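Local atomic coordinates of 30S ribosomal protein S6 (Thermotoga maritima, PDB entry 1VMB), a protein that probably binds 16S ribosomal RNA together with protein bS18 as a structural component of the small subunit of the bacterial ribosome. Residues Tyr21-Ile27 and Asp77-Phe83. Numbering follows the deposited sequence.
Sequences YESMFII and DYTVIYF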
loop_
_atom_site.group_PDB
_atom_site.type_symbol
_atom_site.label_atom_id
_atom_site.label_comp_id
_atom_site.label_asym_id
_atom_site.label_seq_id
_atom_site.Cartn_x
_atom_site.Cartn_y
_atom_site.Cartn_z
ATOM N N TYR A 21 0.944 3.439 9.405
ATOM C CA TYR A 21 0.128 2.538 8.586
ATOM C C TYR A 21 0.910 1.685 7.649
ATOM O O TYR A 21 2.026 2.034 7.289
ATOM C CB TYR A 21 -0.805 3.403 7.735
ATOM C CG TYR A 21 -1.780 4.162 8.589
ATOM C CD1 TYR A 21 -1.449 5.434 9.100
ATOM C CD2 TYR A 21 -3.009 3.638 8.906
ATOM C CE1 TYR A 21 -2.331 6.144 9.903
ATOM C CE2 TYR A 21 -3.880 4.334 9.711
ATOM C CZ TYR A 21 -3.549 5.584 10.214
ATOM O OH TYR A 21 -4.447 6.269 11.045
ATOM N N GLU A 22 0.353 0.507 7.338
ATOM C CA GLU A 22 0.796 -0.280 6.176
ATOM C C GLU A 22 -0.325 -0.335 5.183
ATOM O O GLU A 22 -1.494 -0.444 5.543
ATOM C CB GLU A 22 1.296 -1.667 6.559
ATOM C CG GLU A 22 0.205 -2.569 7.039
ATOM C CD GLU A 22 0.632 -3.991 7.258
ATOM O OE1 GLU A 22 1.791 -4.277 7.672
ATOM O OE2 GLU A 22 -0.232 -4.837 6.994
ATOM N N SER A 23 0.047 -0.290 3.906
ATOM C CA SER A 23 -0.913 -0.563 2.836
ATOM C C SER A 23 -0.290 -1.480 1.845
ATOM O O SER A 23 0.759 -1.154 1.265
ATOM C CB SER A 23 -1.361 0.730 2.120
ATOM O OG SER A 23 -2.486 0.470 1.288
ATOM N N MET A 24 -0.913 -2.651 1.666
ATOM C CA MET A 24 -0.437 -3.673 0.730
ATOM C C MET A 24 -1.398 -3.632 -0.418
ATOM O O MET A 24 -2.635 -3.653 -0.205
ATOM C CB MET A 24 -0.432 -5.078 1.352
ATOM C CG MET A 24 0.129 -6.167 0.419
ATOM S SD MET A 24 -0.109 -7.844 1.026
ATOM C CE MET A 24 -1.588 -8.213 0.115
ATOM N N PHE A 25 -0.869 -3.592 -1.635
ATOM C CA PHE A 25 -1.715 -3.653 -2.813
ATOM C C PHE A 25 -1.136 -4.627 -3.852
ATOM O O PHE A 25 0.094 -4.750 -3.936
ATOM C CB PHE A 25 -1.953 -2.272 -3.410
ATOM C CG PHE A 25 -0.690 -1.520 -3.794
ATOM C CD1 PHE A 25 0.072 -0.804 -2.855
ATOM C CD2 PHE A 25 -0.273 -1.483 -5.099
ATOM C CE1 PHE A 25 1.179 -0.150 -3.238
ATOM C CE2 PHE A 25 0.863 -0.821 -5.478
ATOM C CZ PHE A 25 1.597 -0.139 -4.544
ATOM N N ILE A 26 -2.007 -5.299 -4.625
ATOM C CA ILE A 26 -1.579 -6.336 -5.563
ATOM C C ILE A 26 -2.059 -5.929 -6.958
ATOM O O ILE A 26 -3.226 -5.691 -7.150
ATOM C CB ILE A 26 -2.206 -7.707 -5.162
ATOM C CG1 ILE A 26 -1.825 -8.047 -3.721
ATOM C CG2 ILE A 26 -1.823 -8.804 -6.102
ATOM C CD1 ILE A 26 -2.462 -9.276 -3.160
ATOM N N ILE A 27 -1.147 -5.864 -7.910
ATOM C CA ILE A 27 -1.422 -5.504 -9.271
ATOM C C ILE A 27 -1.567 -6.780 -10.087
ATOM O O ILE A 27 -0.800 -7.796 -9.942
ATOM C CB ILE A 27 -0.299 -4.571 -9.836
ATOM C CG1 ILE A 27 -0.102 -3.299 -8.959
ATOM C CG2 ILE A 27 -0.598 -4.246 -11.281
ATOM C CD1 ILE A 27 1.152 -2.476 -9.299
ATOM N N ASP A 77 1.248 -8.979 -8.385
ATOM C CA ASP A 77 2.524 -8.323 -8.043
ATOM C C ASP A 77 2.277 -7.531 -6.766
ATOM O O ASP A 77 1.516 -6.580 -6.786
ATOM C CB ASP A 77 2.961 -7.438 -9.206
ATOM C CG ASP A 77 4.294 -6.795 -8.996
ATOM O OD1 ASP A 77 4.834 -6.853 -7.877
ATOM O OD2 ASP A 77 4.930 -6.263 -9.950
ATOM N N TYR A 78 2.943 -7.960 -5.697
ATOM C CA TYR A 78 2.737 -7.372 -4.339
ATOM C C TYR A 78 3.680 -6.214 -4.058
ATOM O O TYR A 78 4.931 -6.333 -4.277
ATOM C CB TYR A 78 2.990 -8.432 -3.268
ATOM C CG TYR A 78 1.913 -9.498 -3.015
ATOM C CD1 TYR A 78 1.585 -10.429 -3.983
ATOM C CD2 TYR A 78 1.331 -9.654 -1.771
ATOM C CE1 TYR A 78 0.723 -11.449 -3.720
ATOM C CE2 TYR A 78 0.438 -10.700 -1.484
ATOM C CZ TYR A 78 0.103 -11.569 -2.472
ATOM O OH TYR A 78 -0.722 -12.663 -2.255
ATOM N N THR A 79 3.106 -5.182 -3.433
ATOM C CA THR A 79 3.863 -4.097 -2.875
ATOM C C THR A 79 3.274 -3.770 -1.522
ATOM O O THR A 79 2.067 -3.811 -1.391
ATOM C CB THR A 79 3.761 -2.868 -3.749
ATOM O OG1 THR A 79 4.184 -3.159 -5.076
ATOM C CG2 THR A 79 4.670 -1.831 -3.266
ATOM N N VAL A 80 4.131 -3.456 -0.531
ATOM C CA VAL A 80 3.635 -2.894 0.749
ATOM C C VAL A 80 4.306 -1.552 0.970
ATOM O O VAL A 80 5.540 -1.449 0.754
ATOM C CB VAL A 80 3.932 -3.772 1.916
ATOM C CG1 VAL A 80 3.195 -3.245 3.158
ATOM C CG2 VAL A 80 3.512 -5.224 1.664
ATOM N N ILE A 81 3.559 -0.540 1.399
ATOM C CA ILE A 81 4.120 0.776 1.665
ATOM C C ILE A 81 3.829 1.065 3.119
ATOM O O ILE A 81 2.671 0.907 3.502
ATOM C CB ILE A 81 3.493 1.868 0.776
ATOM C CG1 ILE A 81 3.853 1.611 -0.679
ATOM C CG2 ILE A 81 3.985 3.223 1.185
ATOM C CD1 ILE A 81 3.119 2.533 -1.660
ATOM N N TYR A 82 4.853 1.444 3.870
ATOM C CA TYR A 82 4.739 1.845 5.253
ATOM C C TYR A 82 4.824 3.337 5.304
ATOM O O TYR A 82 5.768 3.917 4.748
ATOM C CB TYR A 82 5.849 1.237 6.086
ATOM C CG TYR A 82 5.797 -0.286 6.059
ATOM C CD1 TYR A 82 5.035 -0.995 6.965
ATOM C CD2 TYR A 82 6.452 -0.984 5.073
ATOM C CE1 TYR A 82 4.976 -2.434 6.920
ATOM C CE2 TYR A 82 6.430 -2.407 5.018
ATOM C CZ TYR A 82 5.682 -3.115 5.938
ATOM O OH TYR A 82 5.653 -4.519 5.856
ATOM N N PHE A 83 3.837 3.960 5.938
ATOM C CA PHE A 83 3.805 5.426 6.000
ATOM C C PHE A 83 3.220 5.946 7.313
ATOM O O PHE A 83 2.600 5.220 8.074
ATOM C CB PHE A 83 3.042 6.024 4.807
ATOM C CG PHE A 83 1.573 5.692 4.780
ATOM C CD1 PHE A 83 1.146 4.526 4.199
ATOM C CD2 PHE A 83 0.612 6.583 5.262
ATOM C CE1 PHE A 83 -0.207 4.225 4.103
ATOM C CE2 PHE A 83 -0.761 6.259 5.175
ATOM C CZ PHE A 83 -1.152 5.085 4.621
HETATM O O HOH W 1 3.431 -5.926 6.109
HETATM O O HOH W 2 1.801 -3.968 -6.260
#
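Tyr21-Ile27 and Asp77-Phe83 run antiparallel, joined by eight backbone hydrogen bonds in which Tyr21, Ser23, Phe25 and Ile27 pair with Phe83, Ile81, Thr79 and Asp77. On the face carrying Ile26 and Tyr78, the two side chains lie alongside each other, and Ile26 CD1 sits over the phenol ring, 3.5 Å from Tyr78 CZ. In the conformer described here, Met24 brings its sulfur to the edge of the same ring, SD 3.6 Å from Tyr78 CD2, a Met-aromatic contact. Arg64 adds a cation-pi contact to this ring. Replacing Tyr78 with an alanine would probably leave the ends of Met24 and Ile26 without their common surface and Arg64 without its cation-pi partner. Farther along this face, in one of two conformers of Glu22, a water links its OE1 to Tyr82 OH and the carboxylate forms a salt bridge with Arg111.

On the other face, Thr79 CB lies 3.6 Å from Phe25 CZ, above the ring, whereas Ile81 CD1 meets its edge. Phe83 CG stands between its own backbone N and carbonyl carbon (chi1 66°), which turns the ring toward Tyr21-Ile27 to receive Tyr21 CB over one face, 3.6 Å from Phe83 CZ. A second water donates to Phe25 O and Asp77 O and accepts from Thr79 OG1. Helix 33-51 packs on this face, its Arg36 forming a salt bridge with Asp77 OD2, while OD1 pairs with Arg60. These are the two central strands of the four-stranded antiparallel sheet in the ferredoxin-like alpha/beta fold of bS6.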